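Local coordinates for esterase (uncultured bacterium FLS12, PDB 4RGY), which hydrolyses carboxylic esters as a low-temperature-active alkaline esterase, probably with the serine nucleophile chemistry of the alpha/beta-hydrolase superfamily, at residues L135-P140 with H189-L194; G151-T156 with V223-H228; H56-R61 with H245-W250; Y209-T214 with D251-R256; S11-L16 with S100-A105. All blocks are in the same frame, centred on the assembly; numbering follows the deposited sequence.

Interaction 1 of 5, residues L135-P140 with H189-L194; sequences LGMRHP and HDLFAL
Met-137 and Leu-194 face each other in a helix-helix packing: the C-terminal turn of helix 127-138, the helix after the probable nucleophile elbow, lies against the capped N-terminus of helix 191-200. The methionine is the longer probe. Its CB sits 4.0 Å from Leu-194 CB. With chi1 at -64°, CG is placed beside the backbone N, and the nearly straight chi2 carries SD along the neighbouring backbone, 4.0 Å from Leu-194 C. The turn at chi3 (-75°) then brings the terminal methyl across Leu-191 at about a right angle: CE lies 3.9 Å from Leu-191 CD2 and 3.7 Å from Leu-191 O. The one methionine thus spans Leu-191 and Leu-194, three residues apart and about one turn along the facing helix. Arg-138 adds its methylenes, with CD 3.7 Å from Leu-194 CD2 and CG against CD1 of the same leucine, while its guanidinium makes a long, weak ion pair with Asp-188. Asp-190 is the N-cap of the facing helix, its OD1 accepting from Phe-192 N (2.9 Å). The side-chain contacts are apolar, with CE also resting on a carbonyl oxygen, and cohesion between the two segments probably rests on dispersion and burial.

Interaction 2 of 5, residues G151-T156 with V223-H228; sequences GALDIT and VRFRDH
Leu-153, in the irregular loop after strand 145-149, comes closest by backbone to Phe-225 of helix 219-232, with their CA atoms 6.8 Å apart. The two side chains cross at about a right angle: Leu-153 CD1 reaches Phe-225 CD2 at 3.6 Å, approaching the ring obliquely, while Leu-153 CB lies near the phenylalanine CB and CG. In this alpha/beta-hydrolase-type fold the loop runs beside the presumed nucleophile elbow, with Ala-152 joined to Ser-126 by backbone hydrogen bonding. One residue past Leu-153, Asp-154 takes the polar part. Its CG stands anti to the backbone N (chi1 -170°), which sends OD2 out to Arg-224. Both terminal nitrogens grip that single oxygen end-on, NH2 at 2.8 Å and NH1 at 3.1 Å from OD2, and the oxygen lies almost in the guanidinium plane although the carboxylate itself is turned 56° from it. Arg-224 NH2 has a second salt-bridge partner in Asp-221. The other oxygen turns back on its own loop: Asp-154 OD1 accepts from Thr-156 N (3.1 Å), an Asx turn, and from Thr-156 OG1 (2.6 Å), both from one face of the carboxylate. On the apolar side of the contact, Leu-191 of helix 191-200 packs against both Leu-153 and Phe-225, and the ring of Phe-192 meets Phe-225 edge-to-face.

Interaction 3 of 5, residues H56-R61 with H245-W250; sequences HTIWLR and HEWGYW
Trp-247 drives the edge of its six-membered ring into the face of Trp-59, a T-shaped stack with planes at 88° and centroids 4.8 Å apart. CZ3 stands over the centre of the Trp-59 ring, 3.6 Å from Trp-59 CD2. The CB of Trp-59 leads away from Trp-247, and chi1 of -87° with chi2 of 100° swings the indole back. Ile-58 meets Trp-247 obliquely, its CG1 3.4 Å from Trp-247 CZ2. Trp-250 CB touches Trp-59 CH2 more loosely at 4.3 Å. In the next shell Trp-250 turns an edge to one face of Trp-247, CE3 over its centre, and sends CH2 over the imidazole of His-245. That histidine fits the Ser-His-Asp triad of alpha/beta hydrolases: ND1 is hydrogen-bonded to Asp-216, and NE2 weakly to Ser-126, the probable nucleophile. Farther out, Trp-59 NE1 is held by Leu-49 O and Trp-250 NE1 by Ser-150 OG. Glu-246 is the N-cap of helix 247-260, its carboxylate accepting from Gly-248 N and Tyr-249 N, both above its plane.

Interaction 4 of 5, residues Y209-T214 with D251-R256; sequences YQCCGT and DAQIQR
Gln-253 points its amide from helix 247-260 at two side chains of strand 207-213, Tyr-209 and Cys-211. The glutamine chain starts beside its backbone N and then bends at chi2 (-57°), a folded shape that brings NE2 to 3.0 Å from Tyr-209 OH and 3.6 Å from Cys-211 SG. The second approach is a weak N-H to sulfur bond. In Tyr-209, with CG anti to the backbone N (chi1 177°), the ring reaches toward the helix and NE2 lies at its edge, near its plane, ring and amide planes 27° apart. Cys-211 instead has SG between the backbone N and the carbonyl carbon, where Gln-253 CG also touches it at 3.9 Å. Strand 209-213 and helix 251-256 run nearly antiparallel, their axes 10.4 Å apart at closest, in the helix-on-sheet packing of an alpha/beta fold. Glu-239 is hydrogen-bonded to Tyr-209 OH and forms a salt bridge with Arg-256. One amide N-H is spent on a weak bond to sulfur, which probably gives a less directional hold than an oxygen acceptor would.

Interaction 5 of 5, residues S11-L16 with S100-A105; sequences SDVLGL and SEELPA
The carboxylate of Glu-102 is met near its plane by two donors, each on the syn side of the oxygen it reaches: Ser-11 OG donates to OE1 (2.5 Å, short), and Asp-12 N to OE2 (2.8 Å). Val-13 N stands above one face and adds weak bonds to both oxygens, 3.3 Å to OE1 and 3.4 Å to OE2. The valine side chain runs antiparallel alongside the glutamate chain, with Val-13 CG2 near Glu-102 CB. The second carboxylate, that of Asp-12, is turned 38° from the first, and its OD2 lies 4.1 Å from Glu-102 OE2. A water donates to Asp-12 OD2 (2.6 Å) and Glu-102 OE2 (2.7 Å) and probably eases their repulsion, though it has more acceptors in reach than protons. What carries the acid group to the loop is an extended chain, with CG anti to the backbone N (chi1 -166°). Ser-11 OG also accepts from Leu-14 N (3.0 Å), an ST motif, while Gly-15 and Leu-16 facing Ser-11 form a G1 beta bulge. The turn therefore offers one hydroxyl and two backbone N-H groups to one helix side chain. It links antiparallel strands 2-11 and 16-25, and the contact ties that hairpin to helix 95-110, where Leu-14 packs on Tyr-95 and Phe-98; Gly-15 O accepts a hydrogen bond from Arg-83 of the third subunit.

The contacts belong to one alpha/beta-hydrolase-type fold built on a mixed sheet. Interactions 3 and 4 share helix 247-260, their centres 12 Å apart, and Tyr-249 OH probably bonds Cys-212 O between them. Interactions 1 and 2, centres also 12 Å apart, meet through Phe-192 and His-228, and interaction 2 touches interaction 4 at Gln-210. Interaction 5 touches interaction 1 through Ser-100 and Leu-135, but its centre lies 28 to 29 Å from those of interactions 2 and 4. Along the chain interaction 5 opens first and crosses interaction 3; interactions 1 and 2 cross, both nested inside 3, and 1 closes before 4 opens. Interaction 3 holds the probable catalytic histidine, and interaction 2 lies near the probable elbow.

Interaction 1 of 5, residues L135-P140 with H189-L194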
# COMPACT_ATOMS: atom_id res chain seq x y z
N LEU A 135 18.01 -1.94 22.83
CA LEU A 135 17.17 -3.12 23.05
C LEU A 135 17.99 -4.31 23.54
O LEU A 135 17.61 -4.96 24.52
CB LEU A 135 16.42 -3.49 21.77
CG LEU A 135 15.21 -2.58 21.50
CD1 LEU A 135 14.77 -2.75 20.05
CD2 LEU A 135 14.03 -2.89 22.43
N GLY A 136 19.11 -4.59 22.88
CA GLY A 136 19.91 -5.74 23.24
C GLY A 136 20.51 -5.64 24.63
O GLY A 136 20.63 -6.64 25.33
N MET A 137 20.87 -4.42 25.03
CA MET A 137 21.55 -4.24 26.32
C MET A 137 20.60 -3.92 27.48
O MET A 137 20.95 -4.12 28.65
CB MET A 137 22.67 -3.20 26.19
CG MET A 137 23.78 -3.66 25.25
SD MET A 137 25.28 -2.67 25.42
CE MET A 137 24.80 -1.17 24.59
N ARG A 138 19.40 -3.43 27.17
CA ARG A 138 18.38 -3.23 28.20
C ARG A 138 17.59 -4.51 28.41
O ARG A 138 17.15 -4.81 29.53
CB ARG A 138 17.43 -2.08 27.84
CG ARG A 138 18.07 -0.70 27.89
CD ARG A 138 18.10 -0.13 29.31
NE ARG A 138 16.75 0.19 29.76
CZ ARG A 138 16.12 1.34 29.50
NH1 ARG A 138 16.75 2.30 28.82
NH2 ARG A 138 14.88 1.53 29.93
N HIS A 139 17.40 -5.27 27.34
CA HIS A 139 16.65 -6.52 27.42
C HIS A 139 17.41 -7.70 26.83
O HIS A 139 16.95 -8.33 25.88
CB HIS A 139 15.30 -6.35 26.72
CG HIS A 139 14.38 -5.39 27.42
ND1 HIS A 139 13.81 -5.67 28.64
CD2 HIS A 139 13.96 -4.15 27.08
CE1 HIS A 139 13.06 -4.65 29.02
NE2 HIS A 139 13.13 -3.71 28.08
N PRO A 140 18.58 -8.02 27.40
CA PRO A 140 19.39 -9.11 26.85
C PRO A 140 18.67 -10.45 26.96
O PRO A 140 19.04 -11.39 26.25
CB PRO A 140 20.63 -9.10 27.74
CG PRO A 140 20.19 -8.49 29.01
CD PRO A 140 19.18 -7.45 28.62
N HIS A 189 19.87 5.87 28.90
CA HIS A 189 19.89 6.19 27.47
C HIS A 189 21.29 5.98 26.89
O HIS A 189 21.46 5.91 25.68
CB HIS A 189 19.51 7.65 27.21
CG HIS A 189 18.23 8.10 27.84
ND1 HIS A 189 17.00 7.89 27.25
CD2 HIS A 189 18.00 8.79 28.98
CE1 HIS A 189 16.06 8.41 28.02
NE2 HIS A 189 16.64 8.97 29.07
N ASP A 190 22.28 5.97 27.76
CA ASP A 190 23.69 6.02 27.36
C ASP A 190 24.23 4.62 27.12
O ASP A 190 24.42 3.85 28.06
CB ASP A 190 24.45 6.72 28.49
CG ASP A 190 25.94 6.83 28.25
OD1 ASP A 190 26.45 6.41 27.19
OD2 ASP A 190 26.61 7.40 29.15
N LEU A 191 24.45 4.28 25.85
CA LEU A 191 24.96 2.95 25.50
C LEU A 191 26.29 2.63 26.17
O LEU A 191 26.58 1.45 26.42
CB LEU A 191 25.11 2.78 23.99
CG LEU A 191 23.87 2.93 23.13
CD1 LEU A 191 24.25 2.61 21.70
CD2 LEU A 191 22.77 2.00 23.61
N PHE A 192 27.09 3.65 26.46
CA PHE A 192 28.37 3.42 27.12
C PHE A 192 28.14 2.87 28.53
O PHE A 192 28.81 1.93 28.96
CB PHE A 192 29.21 4.69 27.16
CG PHE A 192 29.78 5.09 25.82
CD1 PHE A 192 28.94 5.54 24.80
CD2 PHE A 192 31.14 5.01 25.58
CE1 PHE A 192 29.46 5.89 23.56
CE2 PHE A 192 31.67 5.38 24.36
CZ PHE A 192 30.83 5.82 23.34
N ALA A 193 27.15 3.43 29.23
CA ALA A 193 26.78 2.95 30.55
C ALA A 193 26.15 1.56 30.49
O ALA A 193 26.44 0.69 31.31
CB ALA A 193 25.82 3.94 31.23
N LEU A 194 25.28 1.35 29.50
CA LEU A 194 24.65 0.05 29.34
C LEU A 194 25.70 -1.04 29.08
O LEU A 194 25.58 -2.15 29.60
CB LEU A 194 23.61 0.08 28.22
CG LEU A 194 22.42 1.04 28.45
CD1 LEU A 194 21.47 0.96 27.28
CD2 LEU A 194 21.67 0.76 29.75

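Interaction 2 of 5, residues G151-T156 with V223-H228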
# COMPACT_ATOMS: atom_id res chain seq x y z
N GLY A 151 25.90 3.33 13.47
CA GLY A 151 25.00 3.76 14.52
C GLY A 151 25.34 5.10 15.14
O GLY A 151 26.51 5.50 15.19
N ALA A 152 24.31 5.81 15.59
CA ALA A 152 24.49 7.02 16.38
C ALA A 152 24.67 6.58 17.83
O ALA A 152 23.76 6.68 18.65
CB ALA A 152 23.28 7.94 16.23
N LEU A 153 25.85 6.06 18.14
CA LEU A 153 26.04 5.31 19.37
C LEU A 153 26.42 6.14 20.60
O LEU A 153 26.46 5.61 21.70
CB LEU A 153 27.05 4.18 19.17
CG LEU A 153 26.68 3.19 18.06
CD1 LEU A 153 27.60 1.97 18.05
CD2 LEU A 153 25.23 2.77 18.20
N ASP A 154 26.66 7.44 20.40
CA ASP A 154 26.89 8.36 21.50
C ASP A 154 25.84 9.47 21.43
O ASP A 154 25.94 10.37 20.60
CB ASP A 154 28.30 8.95 21.45
CG ASP A 154 28.66 9.73 22.71
OD1 ASP A 154 27.77 9.96 23.55
OD2 ASP A 154 29.84 10.11 22.84
N ILE A 155 24.85 9.40 22.31
CA ILE A 155 23.77 10.39 22.31
C ILE A 155 23.99 11.56 23.28
O ILE A 155 23.10 12.40 23.47
CB ILE A 155 22.35 9.76 22.51
CG1 ILE A 155 22.30 8.76 23.68
CG2 ILE A 155 21.92 9.04 21.24
CD1 ILE A 155 22.54 9.33 25.06
N THR A 156 25.16 11.60 23.91
CA THR A 156 25.46 12.68 24.85
C THR A 156 25.79 13.97 24.11
O THR A 156 26.05 13.95 22.91
CB THR A 156 26.60 12.33 25.82
OG1 THR A 156 27.82 12.10 25.09
CG2 THR A 156 26.26 11.11 26.66
N VAL A 223 34.13 4.62 16.62
CA VAL A 223 35.43 4.19 17.11
C VAL A 223 35.50 4.32 18.63
O VAL A 223 36.01 3.43 19.32
CB VAL A 223 36.57 4.98 16.43
CG1 VAL A 223 37.90 4.73 17.14
CG2 VAL A 223 36.65 4.60 14.95
N ARG A 224 34.95 5.40 19.16
CA ARG A 224 34.95 5.58 20.61
C ARG A 224 34.11 4.51 21.32
O ARG A 224 34.53 3.98 22.36
CB ARG A 224 34.52 7.00 20.99
CG ARG A 224 35.62 8.02 20.71
CD ARG A 224 35.31 9.42 21.25
NE ARG A 224 34.06 9.93 20.71
CZ ARG A 224 32.92 9.92 21.39
NH1 ARG A 224 32.90 9.42 22.62
NH2 ARG A 224 31.81 10.38 20.84
N PHE A 225 32.97 4.15 20.75
CA PHE A 225 32.16 3.09 21.36
C PHE A 225 32.87 1.74 21.26
O PHE A 225 32.89 0.98 22.23
CB PHE A 225 30.75 3.02 20.72
CG PHE A 225 29.88 1.96 21.32
CD1 PHE A 225 29.21 2.17 22.53
CD2 PHE A 225 29.72 0.73 20.69
CE1 PHE A 225 28.42 1.18 23.08
CE2 PHE A 225 28.92 -0.26 21.25
CZ PHE A 225 28.27 -0.03 22.44
N ARG A 226 33.44 1.44 20.10
CA ARG A 226 34.20 0.21 19.90
C ARG A 226 35.31 0.08 20.94
O ARG A 226 35.44 -0.96 21.59
CB ARG A 226 34.81 0.19 18.51
CG ARG A 226 35.60 -1.09 18.22
CD ARG A 226 36.60 -0.89 17.09
NE ARG A 226 37.68 0.01 17.49
CZ ARG A 226 38.62 0.45 16.67
NH1 ARG A 226 38.59 0.10 15.39
NH2 ARG A 226 39.57 1.26 17.11
N ASP A 227 36.10 1.14 21.09
CA ASP A 227 37.23 1.11 22.02
C ASP A 227 36.73 0.92 23.45
O ASP A 227 37.33 0.20 24.25
CB ASP A 227 38.08 2.37 21.89
CG ASP A 227 38.88 2.42 20.59
OD1 ASP A 227 38.92 1.40 19.87
OD2 ASP A 227 39.44 3.49 20.30
N HIS A 228 35.60 1.54 23.77
CA HIS A 228 34.99 1.39 25.08
C HIS A 228 34.61 -0.06 25.36
O HIS A 228 35.02 -0.63 26.37
CB HIS A 228 33.77 2.30 25.19
CG HIS A 228 32.99 2.15 26.46
ND1 HIS A 228 33.48 2.54 27.69
CD2 HIS A 228 31.73 1.70 26.68
CE1 HIS A 228 32.56 2.31 28.61
NE2 HIS A 228 31.49 1.80 28.02

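Interaction 3 of 5, residues H56-R61 with H245-W250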
# COMPACT_ATOMS: atom_id res chain seq x y z
N HIS A 56 8.96 3.20 8.00
CA HIS A 56 8.93 1.74 7.94
C HIS A 56 9.11 1.19 6.53
O HIS A 56 9.09 -0.03 6.35
CB HIS A 56 7.55 1.29 8.44
CG HIS A 56 6.44 1.84 7.61
ND1 HIS A 56 6.10 3.18 7.63
CD2 HIS A 56 5.64 1.26 6.68
CE1 HIS A 56 5.12 3.39 6.77
NE2 HIS A 56 4.82 2.24 6.19
N THR A 57 9.24 2.06 5.54
CA THR A 57 9.33 1.61 4.14
C THR A 57 10.76 1.63 3.57
O THR A 57 11.01 1.08 2.50
CB THR A 57 8.48 2.48 3.18
OG1 THR A 57 9.10 3.76 3.00
CG2 THR A 57 7.04 2.67 3.69
N ILE A 58 11.67 2.29 4.27
CA ILE A 58 12.98 2.56 3.68
C ILE A 58 13.83 1.31 3.45
O ILE A 58 14.51 1.21 2.42
CB ILE A 58 13.76 3.62 4.50
CG1 ILE A 58 14.95 4.15 3.71
CG2 ILE A 58 14.22 3.07 5.85
CD1 ILE A 58 14.57 5.23 2.74
N TRP A 59 13.81 0.36 4.38
CA TRP A 59 14.61 -0.84 4.20
C TRP A 59 14.18 -1.60 2.94
O TRP A 59 15.01 -2.05 2.16
CB TRP A 59 14.55 -1.76 5.43
CG TRP A 59 15.58 -1.43 6.48
CD1 TRP A 59 15.39 -0.73 7.63
CD2 TRP A 59 16.97 -1.81 6.46
NE1 TRP A 59 16.58 -0.64 8.33
CE2 TRP A 59 17.56 -1.29 7.63
CE3 TRP A 59 17.77 -2.53 5.56
CZ2 TRP A 59 18.91 -1.47 7.94
CZ3 TRP A 59 19.11 -2.71 5.87
CH2 TRP A 59 19.67 -2.18 7.04
N LEU A 60 12.87 -1.71 2.72
CA LEU A 60 12.36 -2.43 1.56
C LEU A 60 12.75 -1.71 0.27
O LEU A 60 13.10 -2.36 -0.74
CB LEU A 60 10.84 -2.56 1.65
CG LEU A 60 10.21 -3.49 0.61
CD1 LEU A 60 10.46 -4.95 0.96
CD2 LEU A 60 8.73 -3.21 0.46
N ARG A 61 12.66 -0.38 0.29
CA ARG A 61 12.88 0.42 -0.90
C ARG A 61 14.34 0.50 -1.32
O ARG A 61 14.65 0.33 -2.49
CB ARG A 61 12.29 1.81 -0.74
CG ARG A 61 10.77 1.82 -0.60
CD ARG A 61 10.26 3.09 0.05
NE ARG A 61 10.46 4.28 -0.78
CZ ARG A 61 10.05 5.50 -0.44
NH1 ARG A 61 9.40 5.69 0.71
NH2 ARG A 61 10.28 6.53 -1.24
N HIS A 245 27.28 7.57 5.13
CA HIS A 245 25.96 7.33 5.71
C HIS A 245 24.94 7.24 4.59
O HIS A 245 24.17 8.17 4.35
CB HIS A 245 25.59 8.47 6.66
CG HIS A 245 24.65 8.08 7.76
ND1 HIS A 245 25.04 7.29 8.82
CD2 HIS A 245 23.35 8.38 7.98
CE1 HIS A 245 24.02 7.11 9.64
NE2 HIS A 245 22.98 7.76 9.15
N GLU A 246 24.94 6.11 3.91
CA GLU A 246 24.08 5.94 2.75
C GLU A 246 23.75 4.48 2.53
O GLU A 246 24.44 3.58 3.02
CB GLU A 246 24.71 6.57 1.51
CG GLU A 246 26.04 5.97 1.09
CD GLU A 246 25.87 4.77 0.18
OE1 GLU A 246 26.68 3.83 0.27
OE2 GLU A 246 24.93 4.78 -0.65
N TRP A 247 22.71 4.24 1.74
CA TRP A 247 22.09 2.93 1.64
C TRP A 247 22.84 1.87 0.85
O TRP A 247 22.61 0.68 1.05
CB TRP A 247 20.64 3.07 1.15
CG TRP A 247 19.75 3.54 2.25
CD1 TRP A 247 19.34 4.82 2.49
CD2 TRP A 247 19.19 2.73 3.28
NE1 TRP A 247 18.54 4.85 3.62
CE2 TRP A 247 18.44 3.58 4.12
CE3 TRP A 247 19.24 1.37 3.57
CZ2 TRP A 247 17.76 3.10 5.23
CZ3 TRP A 247 18.55 0.90 4.67
CH2 TRP A 247 17.82 1.76 5.49
N GLY A 248 23.73 2.28 -0.06
CA GLY A 248 24.62 1.33 -0.71
C GLY A 248 25.42 0.54 0.32
O GLY A 248 25.51 -0.68 0.25
N TYR A 249 25.98 1.25 1.28
CA TYR A 249 26.75 0.61 2.34
C TYR A 249 25.88 -0.33 3.18
O TYR A 249 26.27 -1.46 3.46
CB TYR A 249 27.45 1.68 3.20
CG TYR A 249 28.20 1.15 4.39
CD1 TYR A 249 29.45 0.55 4.24
CD2 TYR A 249 27.65 1.23 5.66
CE1 TYR A 249 30.14 0.06 5.34
CE2 TYR A 249 28.33 0.73 6.76
CZ TYR A 249 29.57 0.15 6.58
OH TYR A 249 30.23 -0.35 7.67
N TRP A 250 24.68 0.10 3.57
CA TRP A 250 23.82 -0.75 4.39
C TRP A 250 23.28 -1.96 3.64
O TRP A 250 23.08 -3.03 4.23
CB TRP A 250 22.69 0.06 5.03
CG TRP A 250 23.28 1.14 5.88
CD1 TRP A 250 24.33 1.00 6.74
CD2 TRP A 250 22.94 2.53 5.89
NE1 TRP A 250 24.64 2.21 7.31
CE2 TRP A 250 23.79 3.17 6.81
CE3 TRP A 250 21.97 3.29 5.23
CZ2 TRP A 250 23.72 4.53 7.07
CZ3 TRP A 250 21.90 4.65 5.48
CH2 TRP A 250 22.77 5.26 6.40

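Interaction 4 of 5, residues Y209-T214 with D251-R256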
# COMPACT_ATOMS: atom_id res chain seq x y z
N TYR A 209 26.97 -6.90 17.30
CA TYR A 209 27.61 -6.53 16.05
C TYR A 209 27.62 -5.02 15.92
O TYR A 209 26.62 -4.35 16.21
CB TYR A 209 26.88 -7.17 14.86
CG TYR A 209 27.42 -6.81 13.49
CD1 TYR A 209 27.10 -5.60 12.90
CD2 TYR A 209 28.24 -7.69 12.78
CE1 TYR A 209 27.60 -5.25 11.65
CE2 TYR A 209 28.73 -7.36 11.52
CZ TYR A 209 28.41 -6.13 10.97
OH TYR A 209 28.90 -5.78 9.73
N GLN A 210 28.73 -4.49 15.44
CA GLN A 210 28.86 -3.08 15.15
C GLN A 210 29.65 -2.88 13.88
O GLN A 210 30.75 -3.42 13.74
CB GLN A 210 29.58 -2.37 16.29
CG GLN A 210 29.88 -0.90 16.02
CD GLN A 210 30.84 -0.27 17.02
OE1 GLN A 210 31.44 -0.94 17.86
NE2 GLN A 210 30.98 1.05 16.94
N CYS A 211 29.13 -2.08 12.94
CA CYS A 211 29.94 -1.67 11.80
C CYS A 211 29.77 -0.20 11.49
O CYS A 211 28.79 0.42 11.90
CB CYS A 211 29.65 -2.53 10.56
SG CYS A 211 28.09 -2.13 9.68
N CYS A 212 30.70 0.36 10.73
CA CYS A 212 30.57 1.74 10.26
C CYS A 212 31.47 1.99 9.06
O CYS A 212 32.59 1.46 8.98
CB CYS A 212 30.91 2.73 11.38
SG CYS A 212 30.44 4.43 11.03
N GLY A 213 30.99 2.80 8.11
CA GLY A 213 31.82 3.26 7.01
C GLY A 213 32.83 4.29 7.51
O GLY A 213 32.49 5.14 8.33
N THR A 214 34.06 4.21 7.02
CA THR A 214 35.14 5.04 7.57
C THR A 214 35.03 6.53 7.24
O THR A 214 35.73 7.35 7.83
CB THR A 214 36.55 4.49 7.17
OG1 THR A 214 36.61 4.29 5.76
CG2 THR A 214 36.82 3.17 7.89
N ASP A 251 23.04 -1.81 2.34
CA ASP A 251 22.61 -2.92 1.50
C ASP A 251 23.68 -4.01 1.50
O ASP A 251 23.36 -5.20 1.57
CB ASP A 251 22.34 -2.44 0.07
CG ASP A 251 21.82 -3.54 -0.84
OD1 ASP A 251 20.69 -4.02 -0.63
OD2 ASP A 251 22.54 -3.94 -1.78
N ALA A 252 24.95 -3.61 1.43
CA ALA A 252 26.05 -4.56 1.49
C ALA A 252 26.19 -5.14 2.89
O ALA A 252 26.29 -6.36 3.07
CB ALA A 252 27.35 -3.89 1.06
N GLN A 253 26.20 -4.27 3.89
CA GLN A 253 26.46 -4.71 5.25
C GLN A 253 25.35 -5.57 5.86
O GLN A 253 25.63 -6.45 6.67
CB GLN A 253 26.75 -3.52 6.16
CG GLN A 253 28.06 -2.83 5.85
CD GLN A 253 29.22 -3.79 5.93
OE1 GLN A 253 29.87 -4.07 4.93
NE2 GLN A 253 29.49 -4.30 7.13
N ILE A 254 24.10 -5.33 5.47
CA ILE A 254 23.02 -6.12 6.07
C ILE A 254 23.13 -7.60 5.69
O ILE A 254 22.73 -8.48 6.46
CB ILE A 254 21.61 -5.54 5.75
CG1 ILE A 254 20.56 -6.08 6.73
CG2 ILE A 254 21.20 -5.84 4.31
CD1 ILE A 254 20.83 -5.71 8.19
N GLN A 255 23.72 -7.88 4.52
CA GLN A 255 23.99 -9.27 4.13
C GLN A 255 24.98 -9.95 5.08
O GLN A 255 24.81 -11.12 5.43
CB GLN A 255 24.51 -9.32 2.69
CG GLN A 255 23.48 -8.86 1.67
CD GLN A 255 24.08 -8.72 0.30
OE1 GLN A 255 24.40 -9.71 -0.35
NE2 GLN A 255 24.26 -7.48 -0.14
N ARG A 256 25.98 -9.19 5.53
CA ARG A 256 26.95 -9.72 6.48
C ARG A 256 26.30 -9.93 7.84
O ARG A 256 26.54 -10.93 8.51
CB ARG A 256 28.16 -8.79 6.58
CG ARG A 256 28.85 -8.57 5.24
CD ARG A 256 30.12 -7.74 5.40
NE ARG A 256 31.06 -8.39 6.30
CZ ARG A 256 31.94 -9.32 5.93
NH1 ARG A 256 31.99 -9.73 4.67
NH2 ARG A 256 32.76 -9.85 6.83

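Interaction 5 of 5, residues S11-L16 with S100-A105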
# COMPACT_ATOMS: atom_id res chain seq x y z
N SER A 11 -1.64 1.89 17.61
CA SER A 11 -0.79 1.74 18.78
C SER A 11 -1.45 2.40 19.99
O SER A 11 -1.64 3.62 20.02
CB SER A 11 0.59 2.35 18.56
OG SER A 11 1.27 2.45 19.80
N ASP A 12 -1.80 1.59 20.98
CA ASP A 12 -2.33 2.08 22.24
C ASP A 12 -1.29 2.87 23.03
O ASP A 12 -1.60 3.87 23.66
CB ASP A 12 -2.85 0.90 23.07
CG ASP A 12 -4.20 0.40 22.58
OD1 ASP A 12 -5.16 1.21 22.57
OD2 ASP A 12 -4.31 -0.78 22.20
N VAL A 13 -0.03 2.42 22.97
CA VAL A 13 1.03 3.12 23.68
C VAL A 13 1.25 4.52 23.12
O VAL A 13 1.43 5.47 23.89
CB VAL A 13 2.34 2.31 23.63
CG1 VAL A 13 3.54 3.17 24.05
CG2 VAL A 13 2.22 1.07 24.52
N LEU A 14 1.24 4.65 21.80
CA LEU A 14 1.45 5.95 21.16
C LEU A 14 0.16 6.75 21.07
O LEU A 14 0.19 7.97 20.90
CB LEU A 14 2.03 5.77 19.76
CG LEU A 14 3.38 5.06 19.64
CD1 LEU A 14 3.78 4.89 18.17
CD2 LEU A 14 4.44 5.84 20.39
N GLY A 15 -0.98 6.06 21.18
CA GLY A 15 -2.26 6.70 20.95
C GLY A 15 -2.34 7.15 19.50
O GLY A 15 -2.78 8.27 19.20
N LEU A 16 -1.92 6.28 18.58
CA LEU A 16 -1.74 6.70 17.19
C LEU A 16 -1.87 5.55 16.21
O LEU A 16 -1.27 4.48 16.40
CB LEU A 16 -0.38 7.38 17.02
CG LEU A 16 -0.02 7.97 15.66
CD1 LEU A 16 -0.96 9.10 15.30
CD2 LEU A 16 1.42 8.48 15.69
N SER A 100 9.82 -1.57 22.48
CA SER A 100 10.32 -2.66 23.33
C SER A 100 9.22 -3.57 23.87
O SER A 100 9.50 -4.70 24.28
CB SER A 100 11.14 -2.09 24.49
OG SER A 100 10.31 -1.37 25.40
N GLU A 101 7.98 -3.09 23.88
CA GLU A 101 6.88 -3.85 24.47
C GLU A 101 5.72 -4.08 23.49
O GLU A 101 5.42 -5.22 23.11
CB GLU A 101 6.36 -3.16 25.73
CG GLU A 101 7.42 -2.89 26.81
CD GLU A 101 7.87 -4.15 27.52
OE1 GLU A 101 7.16 -5.18 27.42
OE2 GLU A 101 8.93 -4.12 28.17
N GLU A 102 5.07 -3.00 23.07
CA GLU A 102 3.85 -3.13 22.29
C GLU A 102 4.06 -3.66 20.88
O GLU A 102 3.32 -4.52 20.40
CB GLU A 102 3.09 -1.81 22.22
CG GLU A 102 1.67 -2.00 21.70
CD GLU A 102 0.95 -0.71 21.43
OE1 GLU A 102 1.61 0.28 21.06
OE2 GLU A 102 -0.29 -0.69 21.58
N LEU A 103 5.07 -3.14 20.20
CA LEU A 103 5.28 -3.50 18.81
C LEU A 103 5.57 -4.98 18.61
O LEU A 103 4.94 -5.61 17.76
CB LEU A 103 6.36 -2.63 18.19
CG LEU A 103 6.59 -2.72 16.69
CD1 LEU A 103 7.19 -1.45 16.45
CD2 LEU A 103 7.56 -3.81 16.30
N PRO A 104 6.52 -5.56 19.38
CA PRO A 104 6.73 -7.00 19.22
C PRO A 104 5.47 -7.81 19.57
O PRO A 104 5.18 -8.79 18.90
CB PRO A 104 7.86 -7.31 20.21
CG PRO A 104 8.55 -6.00 20.40
CD PRO A 104 7.48 -4.97 20.33
N ALA A 105 4.73 -7.38 20.59
CA ALA A 105 3.49 -8.07 20.94
C ALA A 105 2.49 -8.01 19.80
O ALA A 105 1.84 -9.02 19.49
CB ALA A 105 2.88 -7.48 22.22
O HOH W 1 -2.59 -1.49 20.36